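Local coordinates for Pre-mRNA-splicing factor SAD1 (Saccharomyces cerevisiae, PDB 4MSX), which promotes the assembly of newly made U4 snRNA into the U4/U6 snRNP and is required for pre-mRNA splicing, although its deubiquitinase fold is catalytically inactive, at residues A[67-72]-A[149-154]; A[126-131]-A[153-158]; A[182-187]-A[237-242]. All coordinates share one frame; numbering follows the deposited sequence.

Interaction 1. Residues A[67-72]-A[149-154]; sequences ETVVRE and NSIKFA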
loop_
_atom_site.group_PDB
_atom_site.type_symbol
_atom_site.label_atom_id
_atom_site.label_comp_id
_atom_site.label_asym_id
_atom_site.label_seq_id
_atom_site.Cartn_x
_atom_site.Cartn_y
_atom_site.Cartn_z
ATOM N N GLU A 67 -21.823 -6.055 -27.193
ATOM C CA GLU A 67 -20.685 -6.502 -27.986
ATOM C C GLU A 67 -19.748 -5.355 -28.380
ATOM O O GLU A 67 -18.654 -5.612 -28.902
ATOM C CB GLU A 67 -21.135 -7.248 -29.246
ATOM C CG GLU A 67 -21.902 -6.368 -30.234
ATOM C CD GLU A 67 -22.265 -7.103 -31.557
ATOM O OE1 GLU A 67 -23.043 -8.102 -31.532
ATOM O OE2 GLU A 67 -21.763 -6.661 -32.617
ATOM N N THR A 68 -20.157 -4.101 -28.183
ATOM C CA THR A 68 -19.242 -2.990 -28.545
ATOM C C THR A 68 -18.260 -2.630 -27.402
ATOM O O THR A 68 -17.314 -1.844 -27.604
ATOM C CB THR A 68 -19.959 -1.707 -28.935
ATOM O OG1 THR A 68 -20.721 -1.164 -27.837
ATOM C CG2 THR A 68 -20.928 -1.990 -30.160
ATOM N N VAL A 69 -18.518 -3.170 -26.215
ATOM C CA VAL A 69 -17.699 -2.837 -25.031
ATOM C C VAL A 69 -16.300 -3.391 -25.219
ATOM O O VAL A 69 -16.144 -4.476 -25.742
ATOM C CB VAL A 69 -18.392 -3.362 -23.749
ATOM C CG1 VAL A 69 -17.457 -3.344 -22.551
ATOM C CG2 VAL A 69 -19.561 -2.484 -23.454
ATOM N N VAL A 70 -15.260 -2.630 -24.839
ATOM C CA VAL A 70 -13.898 -3.123 -24.992
ATOM C C VAL A 70 -13.192 -3.049 -23.604
ATOM O O VAL A 70 -12.686 -2.005 -23.194
ATOM C CB VAL A 70 -13.076 -2.318 -26.061
ATOM C CG1 VAL A 70 -11.711 -3.024 -26.295
ATOM C CG2 VAL A 70 -13.835 -2.254 -27.391
ATOM N N ARG A 71 -13.215 -4.147 -22.876
ATOM C CA ARG A 71 -12.687 -4.151 -21.507
ATOM C C ARG A 71 -11.227 -3.719 -21.444
ATOM O O ARG A 71 -10.829 -3.026 -20.514
ATOM C CB ARG A 71 -12.891 -5.530 -20.880
ATOM C CG ARG A 71 -14.359 -5.752 -20.529
ATOM C CD ARG A 71 -14.588 -7.025 -19.734
ATOM N NE ARG A 71 -14.055 -8.159 -20.476
ATOM C CZ ARG A 71 -13.876 -9.367 -19.958
ATOM N NH1 ARG A 71 -14.194 -9.594 -18.689
ATOM N NH2 ARG A 71 -13.337 -10.329 -20.697
ATOM N N GLU A 72 -10.434 -4.106 -22.438
ATOM C CA GLU A 72 -9.015 -3.802 -22.436
ATOM C C GLU A 72 -8.767 -2.290 -22.417
ATOM O O GLU A 72 -7.662 -1.877 -22.103
ATOM C CB GLU A 72 -8.311 -4.417 -23.657
ATOM C CG GLU A 72 -8.304 -5.971 -23.698
ATOM C CD GLU A 72 -9.673 -6.635 -24.072
ATOM O OE1 GLU A 72 -10.646 -5.938 -24.498
ATOM O OE2 GLU A 72 -9.767 -7.885 -23.925
ATOM N N ASN A 149 -21.067 -7.333 -14.777
ATOM C CA ASN A 149 -20.556 -7.657 -13.449
ATOM C C ASN A 149 -19.045 -7.421 -13.433
ATOM O O ASN A 149 -18.509 -6.865 -12.495
ATOM C CB ASN A 149 -20.801 -9.143 -13.092
ATOM C CG ASN A 149 -22.275 -9.461 -12.821
ATOM O OD1 ASN A 149 -23.049 -8.601 -12.370
ATOM N ND2 ASN A 149 -22.670 -10.713 -13.095
ATOM N N SER A 150 -18.377 -7.941 -14.448
ATOM C CA SER A 150 -16.932 -7.854 -14.590
ATOM C C SER A 150 -16.487 -6.388 -14.551
ATOM O O SER A 150 -15.532 -6.033 -13.868
ATOM C CB SER A 150 -16.576 -8.451 -15.946
ATOM O OG SER A 150 -15.212 -8.372 -16.260
ATOM N N ILE A 151 -17.192 -5.515 -15.284
ATOM C CA ILE A 151 -16.786 -4.106 -15.342
ATOM C C ILE A 151 -17.056 -3.380 -14.061
ATOM O O ILE A 151 -16.216 -2.613 -13.572
ATOM C CB ILE A 151 -17.504 -3.354 -16.547
ATOM C CG1 ILE A 151 -16.901 -3.861 -17.845
ATOM C CG2 ILE A 151 -17.326 -1.843 -16.419
ATOM C CD1 ILE A 151 -17.812 -3.505 -19.088
ATOM N N LYS A 152 -18.189 -3.681 -13.442
ATOM C CA LYS A 152 -18.520 -3.025 -12.191
ATOM C C LYS A 152 -17.483 -3.494 -11.114
ATOM O O LYS A 152 -17.091 -2.726 -10.221
ATOM C CB LYS A 152 -19.909 -3.442 -11.730
ATOM C CG LYS A 152 -20.436 -2.655 -10.544
ATOM C CD LYS A 152 -21.879 -3.062 -10.275
ATOM C CE LYS A 152 -22.453 -2.393 -9.048
ATOM N NZ LYS A 152 -23.902 -2.759 -8.861
ATOM N N PHE A 153 -17.047 -4.738 -11.222
ATOM C CA PHE A 153 -16.067 -5.260 -10.247
ATOM C C PHE A 153 -14.679 -4.569 -10.439
ATOM O O PHE A 153 -13.951 -4.316 -9.461
ATOM C CB PHE A 153 -15.909 -6.729 -10.437
ATOM C CG PHE A 153 -15.147 -7.411 -9.315
ATOM C CD1 PHE A 153 -13.758 -7.366 -9.271
ATOM C CD2 PHE A 153 -15.838 -8.111 -8.329
ATOM C CE1 PHE A 153 -13.049 -8.028 -8.250
ATOM C CE2 PHE A 153 -15.122 -8.787 -7.288
ATOM C CZ PHE A 153 -13.745 -8.746 -7.275
ATOM N N ALA A 154 -14.312 -4.272 -11.692
ATOM C CA ALA A 154 -13.065 -3.563 -11.980
ATOM C C ALA A 154 -13.071 -2.163 -11.370
ATOM O O ALA A 154 -12.005 -1.643 -10.960
ATOM C CB ALA A 154 -12.819 -3.465 -13.531
#
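Within the zinc-binding UBP-type finger of Sad1, Val-69 and Arg-71 bring an irregular N-terminal stretch against helix 146-155, meeting Ile-151 and Ser-150 on consecutive positions of one turn. The two apolar tips come end to end: Val-69 CG1 lies 3.5 Å from Ile-151 CD1, closer than carbons usually sit. CG1 of the valine is anti to its backbone N (chi1 166°), which aims that branch at the helix. Leu-147 and Val-121 also touch Val-69, so that its side chain is wedged between the helix and strand 121-124. In the finger this is where the chain before strand 91-94, which carries zinc ligand Cys-94, packs on the helix; Val-70 is backbone-bonded to Leu-95. Further along, the Arg-71 chain passes Ile-151 at a slant, Arg-71 CG 4.2 Å from Ile-151 CG1, and bends at chi3 (-56°) to turn the guanidinium toward the helix. There NH1 donates to Ser-150 OG at 2.9 Å; the hydroxyl sits at the guanidinium edge, in its plane, although the bond is bent (144°). With an alanine in place of Arg-71, Ser-150 OG would probably lose this donor and a gap would open beside Ile-151 CG1.

Interaction 2. Residues A[126-131]-A[153-158]; sequences TSLKFY and FAAYPT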
loop_
_atom_site.group_PDB
_atom_site.type_symbol
_atom_site.label_atom_id
_atom_site.label_comp_id
_atom_site.label_asym_id
_atom_site.label_seq_id
_atom_site.Cartn_x
_atom_site.Cartn_y
_atom_site.Cartn_z
ATOM N N THR A 126 -19.758 7.308 -10.230
ATOM C CA THR A 126 -20.098 7.610 -8.854
ATOM C C THR A 126 -21.151 6.644 -8.321
ATOM O O THR A 126 -21.000 6.118 -7.217
ATOM C CB THR A 126 -20.566 9.053 -8.698
ATOM O OG1 THR A 126 -19.454 9.932 -8.889
ATOM C CG2 THR A 126 -21.144 9.267 -7.323
ATOM N N SER A 127 -22.181 6.348 -9.112
ATOM C CA SER A 127 -23.248 5.467 -8.653
ATOM C C SER A 127 -23.048 4.049 -9.153
ATOM O O SER A 127 -23.738 3.115 -8.735
ATOM C CB SER A 127 -24.592 5.984 -9.177
ATOM O OG SER A 127 -24.643 5.851 -10.591
ATOM N N LEU A 128 -22.107 3.874 -10.074
ATOM C CA LEU A 128 -21.877 2.557 -10.687
ATOM C C LEU A 128 -23.106 1.926 -11.406
ATOM O O LEU A 128 -23.178 0.703 -11.599
ATOM C CB LEU A 128 -21.297 1.590 -9.641
ATOM C CG LEU A 128 -19.989 2.028 -8.985
ATOM C CD1 LEU A 128 -19.470 0.855 -8.123
ATOM C CD2 LEU A 128 -18.952 2.428 -10.028
ATOM N N LYS A 129 -24.049 2.747 -11.846
ATOM C CA LYS A 129 -25.117 2.259 -12.733
ATOM C C LYS A 129 -24.728 2.460 -14.214
ATOM O O LYS A 129 -24.026 3.409 -14.540
ATOM C CB LYS A 129 -26.397 3.029 -12.435
ATOM C CG LYS A 129 -27.049 2.648 -11.114
ATOM C CD LYS A 129 -27.976 3.759 -10.649
ATOM C CE LYS A 129 -28.700 3.393 -9.362
ATOM N NZ LYS A 129 -29.339 4.623 -8.811
ATOM N N PHE A 130 -25.154 1.539 -15.070
ATOM C CA PHE A 130 -24.828 1.549 -16.480
ATOM C C PHE A 130 -25.958 2.194 -17.289
ATOM O O PHE A 130 -27.160 1.978 -16.992
ATOM C CB PHE A 130 -24.706 0.131 -16.977
ATOM C CG PHE A 130 -23.526 -0.619 -16.408
ATOM C CD1 PHE A 130 -23.641 -1.328 -15.210
ATOM C CD2 PHE A 130 -22.282 -0.584 -17.066
ATOM C CE1 PHE A 130 -22.541 -2.031 -14.706
ATOM C CE2 PHE A 130 -21.175 -1.297 -16.546
ATOM C CZ PHE A 130 -21.323 -2.011 -15.377
ATOM N N TYR A 131 -25.580 2.919 -18.334
ATOM C CA TYR A 131 -26.565 3.660 -19.139
ATOM C C TYR A 131 -26.279 3.480 -20.597
ATOM O O TYR A 131 -25.111 3.380 -21.026
ATOM C CB TYR A 131 -26.523 5.144 -18.811
ATOM C CG TYR A 131 -27.025 5.446 -17.449
ATOM C CD1 TYR A 131 -28.375 5.721 -17.217
ATOM C CD2 TYR A 131 -26.170 5.381 -16.347
ATOM C CE1 TYR A 131 -28.852 5.965 -15.930
ATOM C CE2 TYR A 131 -26.633 5.636 -15.073
ATOM C CZ TYR A 131 -27.971 5.911 -14.861
ATOM O OH TYR A 131 -28.414 6.144 -13.581
ATOM N N PHE A 153 -17.047 -4.738 -11.222
ATOM C CA PHE A 153 -16.067 -5.260 -10.247
ATOM C C PHE A 153 -14.679 -4.569 -10.439
ATOM O O PHE A 153 -13.951 -4.316 -9.461
ATOM C CB PHE A 153 -15.909 -6.729 -10.437
ATOM C CG PHE A 153 -15.147 -7.411 -9.315
ATOM C CD1 PHE A 153 -13.758 -7.366 -9.271
ATOM C CD2 PHE A 153 -15.838 -8.111 -8.329
ATOM C CE1 PHE A 153 -13.049 -8.028 -8.250
ATOM C CE2 PHE A 153 -15.122 -8.787 -7.288
ATOM C CZ PHE A 153 -13.745 -8.746 -7.275
ATOM N N ALA A 154 -14.312 -4.272 -11.692
ATOM C CA ALA A 154 -13.065 -3.563 -11.980
ATOM C C ALA A 154 -13.071 -2.163 -11.370
ATOM O O ALA A 154 -12.005 -1.643 -10.960
ATOM C CB ALA A 154 -12.819 -3.465 -13.531
ATOM N N ALA A 155 -14.252 -1.534 -11.329
ATOM C CA ALA A 155 -14.396 -0.204 -10.730
ATOM C C ALA A 155 -14.475 -0.236 -9.190
ATOM O O ALA A 155 -14.064 0.726 -8.518
ATOM C CB ALA A 155 -15.669 0.514 -11.294
ATOM N N TYR A 156 -15.004 -1.331 -8.634
ATOM C CA TYR A 156 -15.239 -1.403 -7.210
ATOM C C TYR A 156 -15.306 -2.884 -6.767
ATOM O O TYR A 156 -16.354 -3.448 -6.711
ATOM C CB TYR A 156 -16.537 -0.655 -6.887
ATOM C CG TYR A 156 -16.801 -0.547 -5.419
ATOM C CD1 TYR A 156 -16.224 0.479 -4.683
ATOM C CD2 TYR A 156 -17.608 -1.468 -4.747
ATOM C CE1 TYR A 156 -16.424 0.614 -3.328
ATOM C CE2 TYR A 156 -17.813 -1.345 -3.345
ATOM C CZ TYR A 156 -17.185 -0.302 -2.649
ATOM O OH TYR A 156 -17.355 -0.092 -1.298
ATOM N N PRO A 157 -14.152 -3.532 -6.552
ATOM C CA PRO A 157 -14.108 -4.953 -6.200
ATOM C C PRO A 157 -14.925 -5.211 -4.940
ATOM O O PRO A 157 -14.943 -4.363 -4.050
ATOM C CB PRO A 157 -12.611 -5.224 -5.952
ATOM C CG PRO A 157 -11.919 -4.192 -6.848
ATOM C CD PRO A 157 -12.807 -2.963 -6.705
ATOM N N THR A 158 -15.617 -6.351 -4.914
ATOM C CA THR A 158 -16.474 -6.720 -3.790
ATOM C C THR A 158 -16.066 -8.110 -3.317
ATOM O O THR A 158 -15.534 -8.918 -4.087
ATOM C CB THR A 158 -17.983 -6.749 -4.177
ATOM O OG1 THR A 158 -18.135 -7.463 -5.410
ATOM C CG2 THR A 158 -18.540 -5.322 -4.330
#
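Leu-128 spreads its two methyls over the end of helix 146-155, one for each of two neighbouring residues. The close side belongs to CD1, which lies 3.5 Å from Tyr-156 CB and 4.0 Å from CG of the same tyrosine, the two side chains crossing at about a right angle. CD2 sits more easily, 4.0 Å from Ala-155 CB. With CG anti to the carbonyl carbon (chi1 -58°), the leucine holds its fork toward the helix end, and both branches find a partner. Leu-128 itself stands in the short connection between antiparallel strands 121-124 and 130-132 of the five-stranded zinc-finger sheet, with phi 58° and psi 24°, in the left-handed helical region. The contact therefore joins a beta hairpin to the C-terminal end of the helix, where Tyr-156 is the first residue to leave helical geometry. Toward solvent the contact is looser. None of the three touching residues is fully buried, and the chain neighbours Lys-129 and Thr-158 are exposed; in the turn, Lys-129 N makes a weak bond to Ser-127 OG, 3.4 Å long. The phenol of Tyr-156 leads away from the hairpin to helix 222-234, touching Ile-229, and its OH is hydrogen-bonded to His-216 ND1. In the chain beyond the helix, Pro-157 CA rests 3.7 Å above the centre of the Phe-153 ring.

Interaction 3. Residues A[182-187]-A[237-242]; sequences GFIGFT and PKLFKH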
loop_
_atom_site.group_PDB
_atom_site.type_symbol
_atom_site.label_atom_id
_atom_site.label_comp_id
_atom_site.label_asym_id
_atom_site.label_seq_id
_atom_site.Cartn_x
_atom_site.Cartn_y
_atom_site.Cartn_z
ATOM N N GLY A 182 -3.142 -9.693 -4.547
ATOM C CA GLY A 182 -2.564 -9.015 -3.377
ATOM C C GLY A 182 -1.081 -8.727 -3.555
ATOM O O GLY A 182 -0.559 -7.816 -2.909
ATOM N N PHE A 183 -0.400 -9.480 -4.402
ATOM C CA PHE A 183 1.062 -9.343 -4.543
ATOM C C PHE A 183 1.402 -8.721 -5.904
ATOM O O PHE A 183 2.073 -9.342 -6.739
ATOM C CB PHE A 183 1.746 -10.724 -4.380
ATOM C CG PHE A 183 1.645 -11.254 -2.990
ATOM C CD1 PHE A 183 0.428 -11.779 -2.513
ATOM C CD2 PHE A 183 2.740 -11.214 -2.145
ATOM C CE1 PHE A 183 0.298 -12.257 -1.230
ATOM C CE2 PHE A 183 2.659 -11.682 -0.875
ATOM C CZ PHE A 183 1.395 -12.219 -0.394
ATOM N N ILE A 184 0.891 -7.521 -6.155
ATOM C CA ILE A 184 1.034 -6.898 -7.460
ATOM C C ILE A 184 1.776 -5.564 -7.324
ATOM O O ILE A 184 1.869 -5.014 -6.228
ATOM C CB ILE A 184 -0.331 -6.635 -8.124
ATOM C CG1 ILE A 184 -1.182 -5.718 -7.249
ATOM C CG2 ILE A 184 -1.084 -7.950 -8.382
ATOM C CD1 ILE A 184 -2.487 -5.349 -7.883
ATOM N N GLY A 185 2.287 -5.081 -8.451
ATOM C CA GLY A 185 3.003 -3.840 -8.518
ATOM C C GLY A 185 2.173 -2.715 -9.118
ATOM O O GLY A 185 0.917 -2.824 -9.345
ATOM N N PHE A 186 2.895 -1.612 -9.355
ATOM C CA PHE A 186 2.276 -0.329 -9.584
ATOM C C PHE A 186 3.108 0.400 -10.638
ATOM O O PHE A 186 4.356 0.289 -10.653
ATOM C CB PHE A 186 2.290 0.552 -8.321
ATOM C CG PHE A 186 1.481 0.004 -7.152
ATOM C CD1 PHE A 186 2.053 -0.933 -6.298
ATOM C CD2 PHE A 186 0.189 0.461 -6.913
ATOM C CE1 PHE A 186 1.352 -1.460 -5.224
ATOM C CE2 PHE A 186 -0.553 -0.059 -5.813
ATOM C CZ PHE A 186 0.058 -1.005 -4.967
ATOM N N THR A 187 2.418 1.162 -11.482
ATOM C CA THR A 187 3.117 2.034 -12.423
ATOM C C THR A 187 3.660 3.289 -11.723
ATOM O O THR A 187 3.231 3.661 -10.620
ATOM C CB THR A 187 2.159 2.382 -13.608
ATOM O OG1 THR A 187 0.891 2.788 -13.085
ATOM C CG2 THR A 187 1.927 1.130 -14.475
ATOM N N PRO A 237 -8.863 -10.365 -7.445
ATOM C CA PRO A 237 -8.460 -11.555 -8.214
ATOM C C PRO A 237 -8.936 -11.506 -9.693
ATOM O O PRO A 237 -8.771 -12.496 -10.402
ATOM C CB PRO A 237 -9.191 -12.723 -7.480
ATOM C CG PRO A 237 -10.476 -12.108 -7.017
ATOM C CD PRO A 237 -10.102 -10.588 -6.684
ATOM N N LYS A 238 -9.511 -10.387 -10.126
ATOM C CA LYS A 238 -10.012 -10.258 -11.512
ATOM C C LYS A 238 -9.539 -8.973 -12.237
ATOM O O LYS A 238 -10.267 -8.387 -13.051
ATOM C CB LYS A 238 -11.553 -10.268 -11.464
ATOM C CG LYS A 238 -12.113 -11.635 -11.056
ATOM C CD LYS A 238 -13.494 -11.550 -10.341
ATOM C CE LYS A 238 -14.543 -10.727 -11.038
ATOM N NZ LYS A 238 -15.940 -10.983 -10.486
ATOM N N LEU A 239 -8.335 -8.517 -11.928
ATOM C CA LEU A 239 -7.822 -7.289 -12.547
ATOM C C LEU A 239 -7.789 -7.405 -14.072
ATOM O O LEU A 239 -7.394 -8.428 -14.594
ATOM C CB LEU A 239 -6.372 -7.060 -12.066
ATOM C CG LEU A 239 -6.248 -6.677 -10.584
ATOM C CD1 LEU A 239 -4.756 -6.629 -10.163
ATOM C CD2 LEU A 239 -6.917 -5.320 -10.344
ATOM N N PHE A 240 -8.080 -6.320 -14.790
ATOM C CA PHE A 240 -7.925 -6.361 -16.246
ATOM C C PHE A 240 -6.468 -6.384 -16.646
ATOM O O PHE A 240 -6.091 -7.060 -17.596
ATOM C CB PHE A 240 -8.662 -5.176 -16.872
ATOM C CG PHE A 240 -10.183 -5.307 -16.795
ATOM C CD1 PHE A 240 -10.781 -6.472 -16.315
ATOM C CD2 PHE A 240 -11.008 -4.244 -17.202
ATOM C CE1 PHE A 240 -12.190 -6.593 -16.232
ATOM C CE2 PHE A 240 -12.413 -4.348 -17.126
ATOM C CZ PHE A 240 -13.008 -5.510 -16.649
ATOM N N LYS A 241 -5.637 -5.653 -15.902
ATOM C CA LYS A 241 -4.199 -5.756 -16.081
ATOM C C LYS A 241 -3.549 -5.894 -14.697
ATOM O O LYS A 241 -4.010 -5.303 -13.728
ATOM C CB LYS A 241 -3.629 -4.539 -16.818
ATOM C CG LYS A 241 -3.947 -3.220 -16.165
ATOM C CD LYS A 241 -3.619 -2.051 -17.152
ATOM C CE LYS A 241 -3.815 -0.678 -16.498
ATOM N NZ LYS A 241 -5.233 -0.472 -16.012
ATOM N N HIS A 242 -2.468 -6.647 -14.641
ATOM C CA HIS A 242 -1.964 -7.122 -13.370
ATOM C C HIS A 242 -1.096 -6.084 -12.592
ATOM O O HIS A 242 -0.142 -6.462 -11.908
ATOM C CB HIS A 242 -1.166 -8.424 -13.584
ATOM C CG HIS A 242 0.118 -8.217 -14.315
ATOM N ND1 HIS A 242 0.295 -7.194 -15.226
ATOM C CD2 HIS A 242 1.301 -8.872 -14.256
ATOM C CE1 HIS A 242 1.526 -7.239 -15.707
ATOM N NE2 HIS A 242 2.156 -8.248 -15.131
HETATM O O HOH W 1 2.237 -6.722 -10.930
#
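The imidazole of His-242 has a water over one face, 4.0 Å above the ring plane and shifted toward its rim, and that water links the residue's backbone to Gly-185. Other flat groups here turn elsewhere: Phe-186 stacks on His-196, and Phe-183 meets His-204 edge-to-face, so that these two phenylalanines engage the rest of the domain while Ile-184 between them serves the present contact. The water takes the Gly-185 N-H at 3.0 Å and donates to His-242 O at 2.6 Å. It fills the role of a direct backbone bond, since Gly-185 N and His-242 O are themselves 4.4 Å apart. Two residues on from His-242, the chains pair directly: Gly-185 and Thr-187 make backbone bonds with Leu-244, in a short, weakly bonded parallel pairing of 185-186 with 243-244. The bridge sits next to this pairing, whose two strands are joined through a helical crossover in the ubiquitin-specific-protease domain. Strand 185-186 leads into helix 189-203, which probably corresponds to the helix that carries the catalytic cysteine near its start in active members of the family. Beside the bridge, the chains touch through apolar groups. Ile-184 CB packs 3.8 Å from His-242 O. With chi1 at 59°, Ile-184 CG1 lies between backbone N and carbonyl carbon, and CD1 meets Leu-239 CD1 tip to tip at 3.5 Å, although the isoleucine has a second conformer and this closeness is therefore uncertain. Leu-244 touches both Ile-184 and Leu-239.

Interactions 1 and 2, with centres about 10 Å apart, use the same helix, 146-155: the N-terminal stretch meets Ser-150 and Ile-151, the hairpin meets its C-terminal end, and Phe-130 packs against Ile-151 between them. Interaction 3 belongs to the ubiquitin-specific-protease (USP) domain, its centre about 16 Å from that of interaction 1 and 18 Å from that of interaction 2. Segment 237-242 nevertheless reaches the finger: Phe-240 CE1 is 3.5 Å from Ser-150 OG, and Lys-238 makes a cation-pi contact with Phe-153. Zinc, held by Cys-94, Cys-97, His-113 and His-119, is about 10 Å from the Val-69 side chain, so interaction 1 lies near the metal site without taking part in it.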